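Local coordinates for protein mediator of RNA polymerase II transcription subunit 18 (PDB 3C0T) that serves as a subunit of the Mediator coactivator complex, which relays information from gene-specific regulators to the RNA polymerase II machinery, at residues A[37-42]-A[108-113]; A[17-22]-A[129-134]; A[145-148]-A[154-157]; A[88-93]-A[184-189]. All blocks are in the same frame, centred on the assembly; numbering follows the deposited sequence.

In the fold
Med18 illustrates how one curled antiparallel sheet can be dressed at several places by helices, turns and loops. Contact 1 uses strand 27-41 and contact 2 its sheet neighbour 118-133, yet their centres are about 34 Å apart, on opposite sides of the chain's centre; in sequence, contact 1 is nested inside the loop closed by contact 2. Contact 3 extends the same sheet through strand 136-146, with its centre about 21 Å from that of contact 1. Contact 4 sits at the far side, its centre about 36 Å from that of contact 3, and touches contact 2, where Phe134 packs on Asn188. All four contacts fall within the Med18 family region, and along the chain contacts 2 and 4 cross.

Contact 1 (A[37-42]-A[108-113]); sequences VVYRPK and SVTEFV
Tyr39 lays its ring beneath a methyl group of Val113, whose CG2 stands 3.6 Å above the ring plane and over its centre. The methyl lies only 7° off the ring normal, which makes this a textbook CH-pi contact. Val113 reaches it with chi1 -47°, a torsion that sets CG2 between the residue's own backbone N and carbonyl carbon and leaves CG1 turned elsewhere. The two side chains meet at about a right angle. Here helix 109-115 rests on strand 27-41 near the end of a long strand of the antiparallel sheet, and Phe120 and Tyr118 of strand 118-133 together with Leu58 of strand 56-61 also touch the tyrosine. Beyond the ring, the phenol oxygen arrives at Thr110, where Tyr39 OH and Thr110 CG2 are modelled 2.9 Å apart; so short an oxygen-to-methyl distance is doubtful in detail, though it places the hydroxyl against this side chain. Thr110 OG1 is farther off, 3.6 Å from Tyr39 OH. An alanine in place of Tyr39 would probably leave Val113 CG2 without the aromatic surface it rests on and open a gap between helix and strand. Next along the strand, Arg40 forms a salt bridge with Glu119.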
loop_
_atom_site.group_PDB
_atom_site.type_symbol
_atom_site.label_atom_id
_atom_site.label_comp_id
_atom_site.label_asym_id
_atom_site.label_seq_id
_atom_site.Cartn_x
_atom_site.Cartn_y
_atom_site.Cartn_z
ATOM N N VAL A 37 -2.333 -4.098 -10.058
ATOM C CA VAL A 37 -2.607 -5.398 -10.665
ATOM C C VAL A 37 -1.398 -6.254 -10.280
ATOM O O VAL A 37 -0.245 -5.842 -10.447
ATOM C CB VAL A 37 -2.761 -5.321 -12.218
ATOM C CG1 VAL A 37 -3.550 -4.085 -12.596
ATOM C CG2 VAL A 37 -1.407 -5.310 -12.891
ATOM N N VAL A 38 -1.664 -7.432 -9.733
ATOM C CA VAL A 38 -0.595 -8.313 -9.299
ATOM C C VAL A 38 -0.472 -9.545 -10.190
ATOM O O VAL A 38 -1.475 -10.141 -10.572
ATOM C CB VAL A 38 -0.837 -8.743 -7.836
ATOM C CG1 VAL A 38 0.304 -9.615 -7.342
ATOM C CG2 VAL A 38 -0.992 -7.507 -6.957
ATOM N N TYR A 39 0.766 -9.907 -10.520
ATOM C CA TYR A 39 1.053 -11.070 -11.364
ATOM C C TYR A 39 1.943 -12.063 -10.641
ATOM O O TYR A 39 2.903 -11.689 -9.968
ATOM C CB TYR A 39 1.751 -10.656 -12.660
ATOM C CG TYR A 39 0.829 -10.042 -13.678
ATOM C CD1 TYR A 39 0.436 -8.709 -13.579
ATOM C CD2 TYR A 39 0.330 -10.800 -14.736
ATOM C CE1 TYR A 39 -0.432 -8.144 -14.509
ATOM C CE2 TYR A 39 -0.543 -10.244 -15.672
ATOM C CZ TYR A 39 -0.916 -8.917 -15.548
ATOM O OH TYR A 39 -1.776 -8.358 -16.462
ATOM N N ARG A 40 1.627 -13.340 -10.794
ATOM C CA ARG A 40 2.407 -14.380 -10.143
ATOM C C ARG A 40 3.072 -15.244 -11.203
ATOM O O ARG A 40 2.602 -15.312 -12.341
ATOM C CB ARG A 40 1.490 -15.250 -9.289
ATOM C CG ARG A 40 0.464 -15.968 -10.120
ATOM C CD ARG A 40 -0.484 -16.775 -9.286
ATOM N NE ARG A 40 -1.420 -17.474 -10.158
ATOM C CZ ARG A 40 -2.385 -18.282 -9.734
ATOM N NH1 ARG A 40 -3.184 -18.874 -10.612
ATOM N NH2 ARG A 40 -2.550 -18.496 -8.434
ATOM N N PRO A 41 4.178 -15.913 -10.843
ATOM C CA PRO A 41 4.894 -16.778 -11.787
ATOM C C PRO A 41 3.953 -17.828 -12.371
ATOM O O PRO A 41 3.135 -18.397 -11.652
ATOM C CB PRO A 41 5.991 -17.385 -10.921
ATOM C CG PRO A 41 6.297 -16.266 -9.961
ATOM C CD PRO A 41 4.912 -15.809 -9.569
ATOM N N LYS A 42 4.070 -18.071 -13.671
ATOM C CA LYS A 42 3.223 -19.043 -14.369
ATOM C C LYS A 42 3.765 -20.474 -14.259
ATOM O O LYS A 42 4.010 -20.986 -13.162
ATOM C CB LYS A 42 3.112 -18.649 -15.848
ATOM C CG LYS A 42 1.986 -19.316 -16.619
ATOM C CD LYS A 42 2.029 -18.920 -18.098
ATOM C CE LYS A 42 1.926 -17.407 -18.287
ATOM N NZ LYS A 42 2.000 -16.992 -19.720
ATOM N N SER A 108 1.897 -1.835 -23.815
ATOM C CA SER A 108 1.122 -2.500 -22.777
ATOM C C SER A 108 2.023 -3.358 -21.895
ATOM O O SER A 108 2.324 -4.509 -22.226
ATOM C CB SER A 108 0.030 -3.370 -23.404
ATOM O OG SER A 108 -0.705 -4.060 -22.408
ATOM N N VAL A 109 2.450 -2.781 -20.776
ATOM C CA VAL A 109 3.314 -3.464 -19.821
ATOM C C VAL A 109 2.730 -4.810 -19.401
ATOM O O VAL A 109 3.437 -5.809 -19.302
ATOM C CB VAL A 109 3.508 -2.596 -18.576
ATOM C CG1 VAL A 109 4.303 -3.357 -17.528
ATOM C CG2 VAL A 109 4.209 -1.303 -18.964
ATOM N N THR A 110 1.431 -4.815 -19.148
ATOM C CA THR A 110 0.700 -6.010 -18.750
ATOM C C THR A 110 1.076 -7.235 -19.571
ATOM O O THR A 110 1.382 -8.293 -19.023
ATOM C CB THR A 110 -0.818 -5.761 -18.884
ATOM O OG1 THR A 110 -1.279 -5.074 -17.718
ATOM C CG2 THR A 110 -1.585 -7.065 -19.071
ATOM N N GLU A 111 1.045 -7.087 -20.890
ATOM C CA GLU A 111 1.364 -8.187 -21.784
ATOM C C GLU A 111 2.839 -8.552 -21.748
ATOM O O GLU A 111 3.204 -9.716 -21.924
ATOM C CB GLU A 111 0.922 -7.829 -23.200
ATOM C CG GLU A 111 -0.582 -7.572 -23.268
ATOM C CD GLU A 111 -1.056 -7.012 -24.599
ATOM O OE1 GLU A 111 -2.282 -6.804 -24.741
ATOM O OE2 GLU A 111 -0.212 -6.777 -25.496
ATOM N N PHE A 112 3.693 -7.563 -21.508
ATOM C CA PHE A 112 5.121 -7.829 -21.442
ATOM C C PHE A 112 5.438 -8.726 -20.254
ATOM O O PHE A 112 6.264 -9.633 -20.357
ATOM C CB PHE A 112 5.919 -6.537 -21.297
ATOM C CG PHE A 112 7.405 -6.745 -21.323
ATOM C CD1 PHE A 112 8.100 -6.749 -22.528
ATOM C CD2 PHE A 112 8.109 -6.964 -20.143
ATOM C CE1 PHE A 112 9.477 -6.968 -22.558
ATOM C CE2 PHE A 112 9.482 -7.185 -20.161
ATOM C CZ PHE A 112 10.170 -7.186 -21.370
ATOM N N VAL A 113 4.786 -8.475 -19.122
ATOM C CA VAL A 113 5.052 -9.291 -17.945
ATOM C C VAL A 113 4.522 -10.707 -18.137
ATOM O O VAL A 113 5.075 -11.658 -17.582
ATOM C CB VAL A 113 4.448 -8.674 -16.659
ATOM C CG1 VAL A 113 4.781 -7.184 -16.586
ATOM C CG2 VAL A 113 2.961 -8.910 -16.618
#

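Contact 2 (A[17-22]-A[129-134]); sequences AVVNSL and LEYFFF
Val19 and Leu22, one helical turn apart, face Leu129 and Tyr131 in a helix-on-sheet arrangement: helix 15-25 lies against strand 118-133 of the antiparallel sheet. The short segments' axes approach to 10.7 Å, and their directions differ by 33°, so the two run roughly the same way. Tyr131 bridges most of the space between them. With CG anti to its carbonyl carbon (chi1 -68°), the ring is carried up to the helix and offers one face to Leu22. Leu22 CB sits above that face, offset toward the rim, 3.7 Å from Tyr131 CZ. The branch of the leucine follows along, CD1 lying 3.9 Å from Tyr131 CE1, while on the other flank of the ring Tyr131 CE2 passes near the carbonyl oxygen of Leu22. Val19 approaches the phenol end instead. Its CG1 points opposite the backbone N (chi1 170°) and thereby serves two partners, lying 3.4 Å from Tyr131 OH and 3.9 Å from Leu129 CD1. The hydroxyl itself is hydrogen-bonded to Ser23, just beyond the segment, which ties the polar end of the ring to the same helix. Within the helix, Ala17 O accepts twice: from Ser21 N, and from Ser21 OG at 3.1 Å, the two donors reaching it from opposite faces of the carbonyl plane.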
loop_
_atom_site.group_PDB
_atom_site.type_symbol
_atom_site.label_atom_id
_atom_site.label_comp_id
_atom_site.label_asym_id
_atom_site.label_seq_id
_atom_site.Cartn_x
_atom_site.Cartn_y
_atom_site.Cartn_z
ATOM N N ALA A 17 -12.138 12.875 12.307
ATOM C CA ALA A 17 -11.307 13.383 13.395
ATOM C C ALA A 17 -9.821 13.061 13.221
ATOM O O ALA A 17 -8.957 13.898 13.515
ATOM C CB ALA A 17 -11.810 12.832 14.734
ATOM N N VAL A 18 -9.518 11.856 12.745
ATOM C CA VAL A 18 -8.125 11.467 12.566
ATOM C C VAL A 18 -7.472 12.253 11.448
ATOM O O VAL A 18 -6.334 12.700 11.576
ATOM C CB VAL A 18 -7.997 9.966 12.297
ATOM C CG1 VAL A 18 -6.572 9.628 11.872
ATOM C CG2 VAL A 18 -8.362 9.199 13.568
ATOM N N VAL A 19 -8.197 12.444 10.355
ATOM C CA VAL A 19 -7.659 13.197 9.240
ATOM C C VAL A 19 -7.382 14.627 9.680
ATOM O O VAL A 19 -6.324 15.175 9.371
ATOM C CB VAL A 19 -8.627 13.182 8.034
ATOM C CG1 VAL A 19 -8.164 14.165 6.964
ATOM C CG2 VAL A 19 -8.666 11.777 7.448
ATOM N N ASN A 20 -8.315 15.241 10.405
ATOM C CA ASN A 20 -8.079 16.608 10.868
ATOM C C ASN A 20 -6.857 16.646 11.796
ATOM O O ASN A 20 -6.068 17.591 11.746
ATOM C CB ASN A 20 -9.306 17.166 11.593
ATOM C CG ASN A 20 -10.444 17.517 10.638
ATOM O OD1 ASN A 20 -10.213 18.009 9.523
ATOM N ND2 ASN A 20 -11.679 17.286 11.081
ATOM N N SER A 21 -6.699 15.622 12.638
ATOM C CA SER A 21 -5.544 15.565 13.537
ATOM C C SER A 21 -4.264 15.462 12.707
ATOM O O SER A 21 -3.257 16.098 13.026
ATOM C CB SER A 21 -5.631 14.356 14.471
ATOM O OG SER A 21 -6.660 14.508 15.427
ATOM N N LEU A 22 -4.312 14.662 11.642
ATOM C CA LEU A 22 -3.160 14.487 10.775
ATOM C C LEU A 22 -2.832 15.791 10.056
ATOM O O LEU A 22 -1.655 16.096 9.814
ATOM C CB LEU A 22 -3.421 13.377 9.753
ATOM C CG LEU A 22 -3.530 11.930 10.255
ATOM C CD1 LEU A 22 -4.018 11.030 9.115
ATOM C CD2 LEU A 22 -2.177 11.447 10.770
ATOM N N LEU A 129 -5.194 9.339 1.487
ATOM C CA LEU A 129 -4.467 10.590 1.622
ATOM C C LEU A 129 -3.042 10.300 2.061
ATOM O O LEU A 129 -2.775 9.314 2.754
ATOM C CB LEU A 129 -5.145 11.491 2.664
ATOM C CG LEU A 129 -6.486 12.106 2.256
ATOM C CD1 LEU A 129 -7.165 12.764 3.463
ATOM C CD2 LEU A 129 -6.244 13.117 1.147
ATOM N N GLU A 130 -2.124 11.163 1.659
ATOM C CA GLU A 130 -0.738 10.972 2.028
ATOM C C GLU A 130 -0.180 12.243 2.652
ATOM O O GLU A 130 -0.364 13.342 2.125
ATOM C CB GLU A 130 0.080 10.582 0.803
ATOM C CG GLU A 130 1.239 9.680 1.131
ATOM C CD GLU A 130 1.895 9.085 -0.104
ATOM O OE1 GLU A 130 2.460 9.865 -0.902
ATOM O OE2 GLU A 130 1.845 7.839 -0.270
ATOM N N TYR A 131 0.475 12.076 3.795
ATOM C CA TYR A 131 1.089 13.179 4.513
ATOM C C TYR A 131 2.593 12.918 4.609
ATOM O O TYR A 131 3.060 11.846 4.226
ATOM C CB TYR A 131 0.510 13.296 5.919
ATOM C CG TYR A 131 -0.934 13.732 5.983
ATOM C CD1 TYR A 131 -1.975 12.812 5.819
ATOM C CD2 TYR A 131 -1.264 15.062 6.249
ATOM C CE1 TYR A 131 -3.311 13.211 5.930
ATOM C CE2 TYR A 131 -2.594 15.469 6.358
ATOM C CZ TYR A 131 -3.607 14.539 6.202
ATOM O OH TYR A 131 -4.912 14.941 6.358
ATOM N N PHE A 132 3.344 13.898 5.114
ATOM C CA PHE A 132 4.796 13.767 5.252
ATOM C C PHE A 132 5.270 14.505 6.498
ATOM O O PHE A 132 4.706 15.534 6.871
ATOM C CB PHE A 132 5.528 14.363 4.037
ATOM C CG PHE A 132 4.811 14.159 2.731
ATOM C CD1 PHE A 132 3.734 14.978 2.376
ATOM C CD2 PHE A 132 5.166 13.109 1.877
ATOM C CE1 PHE A 132 3.007 14.747 1.183
ATOM C CE2 PHE A 132 4.450 12.867 0.681
ATOM C CZ PHE A 132 3.369 13.686 0.338
ATOM N N PHE A 133 6.309 13.973 7.135
ATOM C CA PHE A 133 6.895 14.592 8.319
ATOM C C PHE A 133 8.113 13.773 8.765
ATOM O O PHE A 133 8.140 12.544 8.602
ATOM C CB PHE A 133 5.861 14.682 9.445
ATOM C CG PHE A 133 5.958 15.946 10.254
ATOM C CD1 PHE A 133 5.807 17.191 9.645
ATOM C CD2 PHE A 133 6.203 15.898 11.626
ATOM C CE1 PHE A 133 5.899 18.380 10.391
ATOM C CE2 PHE A 133 6.297 17.079 12.385
ATOM C CZ PHE A 133 6.144 18.322 11.758
ATOM N N PHE A 134 9.123 14.458 9.304
ATOM C CA PHE A 134 10.348 13.804 9.765
ATOM C C PHE A 134 10.890 12.847 8.725
ATOM O O PHE A 134 11.354 11.752 9.062
ATOM C CB PHE A 134 10.096 13.035 11.067
ATOM C CG PHE A 134 9.897 13.921 12.262
ATOM C CD1 PHE A 134 8.751 13.809 13.044
ATOM C CD2 PHE A 134 10.858 14.874 12.603
ATOM C CE1 PHE A 134 8.561 14.637 14.156
ATOM C CE2 PHE A 134 10.683 15.705 13.705
ATOM C CZ PHE A 134 9.535 15.591 14.486
#

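Contact 3 (A[145-148]-A[154-157]); sequences IPSQ and PPFH
Ile145 and His157 form an antiparallel hydrogen-bonded pair at the end of a beta hairpin, where strand 136-146 turns back through a loop to the short strand 156-158. This is the tight part of the contact. His157 N donates to Ile145 O at 2.8 Å in an almost straight bond, 170° at the hydrogen. The return bond, from Ile145 N to His157 O, is slightly shorter at 2.7 Å but bent, 141° at the hydrogen. Beside it Ile145 CB rests 3.5 Å from His157 O. A third link follows where regular pairing has ended: Ser147 OG donates to Pro155 O at 2.9 Å, lying in the carbonyl plane. Its chi1 of 46° tucks OG between the residue's backbone N and carbonyl carbon and aims it across the loop, so the serine holds the chain just after the cis peptide that precedes Pro155.

Elsewhere the fit is looser. Phe156 and Pro146 share one face of the sheet, but the ring comes no nearer than Phe156 CD1 to Pro146 CA, 4.4 Å; what packs there from outside is Ile125 of strand 118-133, which both residues touch. On the other face, which carries the exposed imidazole of His157, Ser147 CB approaches His157 CE1 at 3.6 Å, and solvent completes the link: a water donates to Pro146 O at 3.2 Å and lies the same distance from His157 ND1.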
loop_
_atom_site.group_PDB
_atom_site.type_symbol
_atom_site.label_atom_id
_atom_site.label_comp_id
_atom_site.label_asym_id
_atom_site.label_seq_id
_atom_site.Cartn_x
_atom_site.Cartn_y
_atom_site.Cartn_z
ATOM N N ILE A 145 -12.405 -2.271 -4.782
ATOM C CA ILE A 145 -12.530 -3.252 -5.853
ATOM C C ILE A 145 -13.233 -2.614 -7.044
ATOM O O ILE A 145 -14.303 -2.029 -6.892
ATOM C CB ILE A 145 -13.379 -4.476 -5.382
ATOM C CG1 ILE A 145 -12.751 -5.105 -4.136
ATOM C CG2 ILE A 145 -13.479 -5.515 -6.490
ATOM C CD1 ILE A 145 -11.333 -5.577 -4.355
ATOM N N PRO A 146 -12.641 -2.718 -8.246
ATOM C CA PRO A 146 -13.242 -2.140 -9.457
ATOM C C PRO A 146 -14.623 -2.757 -9.699
ATOM O O PRO A 146 -14.858 -3.921 -9.363
ATOM C CB PRO A 146 -12.262 -2.539 -10.559
ATOM C CG PRO A 146 -10.974 -2.737 -9.840
ATOM C CD PRO A 146 -11.381 -3.408 -8.564
ATOM N N SER A 147 -15.539 -1.986 -10.273
ATOM C CA SER A 147 -16.865 -2.520 -10.547
ATOM C C SER A 147 -16.805 -3.388 -11.810
ATOM O O SER A 147 -17.747 -4.113 -12.128
ATOM C CB SER A 147 -17.882 -1.379 -10.700
ATOM O OG SER A 147 -17.377 -0.346 -11.529
ATOM N N GLN A 148 -15.674 -3.315 -12.508
ATOM C CA GLN A 148 -15.429 -4.086 -13.728
ATOM C C GLN A 148 -13.912 -4.295 -13.808
ATOM O O GLN A 148 -13.146 -3.347 -13.630
ATOM C CB GLN A 148 -15.901 -3.301 -14.953
ATOM C CG GLN A 148 -16.492 -4.149 -16.064
ATOM C CD GLN A 148 -17.926 -4.566 -15.769
ATOM O OE1 GLN A 148 -18.205 -5.223 -14.761
ATOM N NE2 GLN A 148 -18.846 -4.181 -16.652
ATOM N N PRO A 154 -15.861 4.774 -12.072
ATOM C CA PRO A 154 -16.592 4.546 -10.826
ATOM C C PRO A 154 -17.901 3.803 -11.106
ATOM O O PRO A 154 -18.393 3.787 -12.242
ATOM C CB PRO A 154 -16.805 5.961 -10.296
ATOM C CG PRO A 154 -15.524 6.641 -10.701
ATOM C CD PRO A 154 -15.358 6.160 -12.140
ATOM N N PRO A 155 -18.494 3.197 -10.070
ATOM C CA PRO A 155 -17.987 3.195 -8.694
ATOM C C PRO A 155 -16.936 2.130 -8.375
ATOM O O PRO A 155 -16.751 1.174 -9.131
ATOM C CB PRO A 155 -19.251 2.971 -7.883
ATOM C CG PRO A 155 -19.974 1.952 -8.751
ATOM C CD PRO A 155 -19.804 2.526 -10.151
ATOM N N PHE A 156 -16.249 2.318 -7.249
ATOM C CA PHE A 156 -15.267 1.356 -6.755
ATOM C C PHE A 156 -15.919 0.884 -5.468
ATOM O O PHE A 156 -16.458 1.704 -4.718
ATOM C CB PHE A 156 -13.928 2.019 -6.422
ATOM C CG PHE A 156 -13.304 2.738 -7.576
ATOM C CD1 PHE A 156 -13.439 2.250 -8.871
ATOM C CD2 PHE A 156 -12.581 3.904 -7.369
ATOM C CE1 PHE A 156 -12.865 2.918 -9.948
ATOM C CE2 PHE A 156 -12.003 4.578 -8.434
ATOM C CZ PHE A 156 -12.145 4.087 -9.726
ATOM N N HIS A 157 -15.883 -0.416 -5.199
ATOM C CA HIS A 157 -16.529 -0.918 -3.995
ATOM C C HIS A 157 -15.584 -1.369 -2.903
ATOM O O HIS A 157 -14.536 -1.954 -3.171
ATOM C CB HIS A 157 -17.446 -2.100 -4.332
ATOM C CG HIS A 157 -18.433 -1.812 -5.416
ATOM N ND1 HIS A 157 -18.337 -2.366 -6.673
ATOM C CD2 HIS A 157 -19.519 -1.003 -5.440
ATOM C CE1 HIS A 157 -19.321 -1.908 -7.428
ATOM N NE2 HIS A 157 -20.051 -1.080 -6.704
HETATM O O HOH W 1 -17.304 -5.208 -7.808
#

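Contact 4 (A[88-93]-A[184-189]); sequences PKREDK and KAEANL
A type II beta turn runs from Arg90 to Lys93, closed by a weak bond from Lys93 N to Arg90 O, and sends the side chains of its two end residues to Glu186 on the helix. Both cations converge on a single carboxylate oxygen. Arg90 NH2 reaches Glu186 OE2 at 3.3 Å, a salt bridge whose hydrogen bond is weak and bent to 145°. The oxygen lies at the edge of the guanidinium, in its plane, and the guanidinium and carboxylate planes stand 87° apart, so this is not the side-by-side, two-bonded pairing of the two groups. A bend at chi3 (66°) brings the guanidinium round, and Arg90 NE holds it by donating to Cys94 O. Lys93 adds a long ion pair, its NZ 3.8 Å from Glu186 OE2. Together these make a small salt-bridge network at the surface, in which the one carboxylate probably offsets both positive charges. A glutamine in place of Glu186 would probably leave Arg90 and Lys93 close together without their shared counter-charge. Glu186 belongs to helix 179-196, which packs through Ala185 and Leu189 on strands 2-10 and 165-173, while the turn lies in the loop between strands 78-83 and 95-104.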
loop_
_atom_site.group_PDB
_atom_site.type_symbol
_atom_site.label_atom_id
_atom_site.label_comp_id
_atom_site.label_asym_id
_atom_site.label_seq_id
_atom_site.Cartn_x
_atom_site.Cartn_y
_atom_site.Cartn_z
ATOM N N PRO A 88 11.277 -11.141 10.680
ATOM C CA PRO A 88 10.690 -11.617 11.936
ATOM C C PRO A 88 11.557 -11.207 13.123
ATOM O O PRO A 88 12.630 -10.628 12.941
ATOM C CB PRO A 88 10.661 -13.125 11.740
ATOM C CG PRO A 88 11.957 -13.353 11.018
ATOM C CD PRO A 88 11.974 -12.238 9.981
ATOM N N LYS A 89 11.087 -11.513 14.330
ATOM C CA LYS A 89 11.812 -11.180 15.559
ATOM C C LYS A 89 12.038 -9.682 15.725
ATOM O O LYS A 89 12.989 -9.266 16.387
ATOM C CB LYS A 89 13.176 -11.888 15.607
ATOM C CG LYS A 89 13.142 -13.377 15.953
ATOM C CD LYS A 89 12.540 -14.220 14.837
ATOM C CE LYS A 89 12.694 -15.711 15.130
ATOM N NZ LYS A 89 14.131 -16.097 15.269
ATOM N N ARG A 90 11.176 -8.875 15.114
ATOM C CA ARG A 90 11.282 -7.424 15.224
ATOM C C ARG A 90 10.054 -6.873 15.924
ATOM O O ARG A 90 9.733 -5.690 15.813
ATOM C CB ARG A 90 11.422 -6.776 13.845
ATOM C CG ARG A 90 12.825 -6.808 13.288
ATOM C CD ARG A 90 12.947 -5.873 12.105
ATOM N NE ARG A 90 12.784 -4.472 12.489
ATOM C CZ ARG A 90 13.725 -3.736 13.069
ATOM N NH1 ARG A 90 14.913 -4.262 13.338
ATOM N NH2 ARG A 90 13.481 -2.468 13.382
ATOM N N GLU A 91 9.363 -7.746 16.642
ATOM C CA GLU A 91 8.176 -7.354 17.380
ATOM C C GLU A 91 8.591 -6.250 18.357
ATOM O O GLU A 91 9.732 -6.232 18.832
ATOM C CB GLU A 91 7.625 -8.563 18.135
ATOM C CG GLU A 91 6.167 -8.445 18.525
ATOM C CD GLU A 91 5.263 -8.269 17.319
ATOM O OE1 GLU A 91 5.373 -7.221 16.644
ATOM O OE2 GLU A 91 4.447 -9.178 17.045
ATOM N N ASP A 92 7.675 -5.331 18.648
ATOM C CA ASP A 92 7.962 -4.222 19.564
ATOM C C ASP A 92 8.985 -3.250 18.971
ATOM O O ASP A 92 9.532 -2.387 19.660
ATOM C CB ASP A 92 8.459 -4.760 20.912
ATOM C CG ASP A 92 7.360 -5.461 21.703
ATOM O OD1 ASP A 92 7.668 -6.019 22.779
ATOM O OD2 ASP A 92 6.187 -5.453 21.254
ATOM N N LYS A 93 9.222 -3.399 17.674
ATOM C CA LYS A 93 10.148 -2.550 16.943
ATOM C C LYS A 93 9.432 -2.269 15.619
ATOM O O LYS A 93 8.434 -2.923 15.315
ATOM C CB LYS A 93 11.457 -3.311 16.723
ATOM C CG LYS A 93 12.701 -2.450 16.774
ATOM C CD LYS A 93 13.924 -3.271 17.166
ATOM C CE LYS A 93 15.212 -2.452 17.053
ATOM N NZ LYS A 93 15.175 -1.171 17.828
ATOM N N LYS A 184 18.700 6.198 11.334
ATOM C CA LYS A 184 18.056 7.496 11.219
ATOM C C LYS A 184 16.593 7.298 10.793
ATOM O O LYS A 184 15.714 8.082 11.148
ATOM C CB LYS A 184 18.802 8.350 10.187
ATOM C CG LYS A 184 18.233 9.755 9.966
ATOM C CD LYS A 184 18.346 10.628 11.215
ATOM C CE LYS A 184 19.807 10.860 11.627
ATOM N NZ LYS A 184 19.940 11.665 12.896
ATOM N N ALA A 185 16.335 6.238 10.036
ATOM C CA ALA A 185 14.980 5.968 9.584
ATOM C C ALA A 185 14.125 5.446 10.740
ATOM O O ALA A 185 12.979 5.868 10.896
ATOM C CB ALA A 185 14.994 4.968 8.431
ATOM N N GLU A 186 14.668 4.542 11.551
ATOM C CA GLU A 186 13.902 4.016 12.681
ATOM C C GLU A 186 13.630 5.140 13.674
ATOM O O GLU A 186 12.555 5.208 14.271
ATOM C CB GLU A 186 14.655 2.895 13.399
ATOM C CG GLU A 186 15.095 1.768 12.499
ATOM C CD GLU A 186 15.488 0.530 13.277
ATOM O OE1 GLU A 186 16.378 -0.208 12.794
ATOM O OE2 GLU A 186 14.901 0.287 14.360
ATOM N N ALA A 187 14.616 6.015 13.848
ATOM C CA ALA A 187 14.479 7.142 14.757
ATOM C C ALA A 187 13.359 8.045 14.241
ATOM O O ALA A 187 12.563 8.570 15.022
ATOM C CB ALA A 187 15.794 7.914 14.841
ATOM N N ASN A 188 13.286 8.225 12.925
ATOM C CA ASN A 188 12.230 9.061 12.360
ATOM C C ASN A 188 10.852 8.422 12.552
ATOM O O ASN A 188 9.877 9.114 12.844
ATOM C CB ASN A 188 12.486 9.336 10.876
ATOM C CG ASN A 188 13.531 10.416 10.663
ATOM O OD1 ASN A 188 13.612 11.379 11.434
ATOM N ND2 ASN A 188 14.324 10.278 9.605
ATOM N N LEU A 189 10.774 7.106 12.395
ATOM C CA LEU A 189 9.511 6.413 12.587
ATOM C C LEU A 189 9.070 6.582 14.036
ATOM O O LEU A 189 7.889 6.813 14.313
ATOM C CB LEU A 189 9.644 4.921 12.251
ATOM C CG LEU A 189 9.643 4.588 10.754
ATOM C CD1 LEU A 189 9.728 3.089 10.558
ATOM C CD2 LEU A 189 8.372 5.121 10.112
#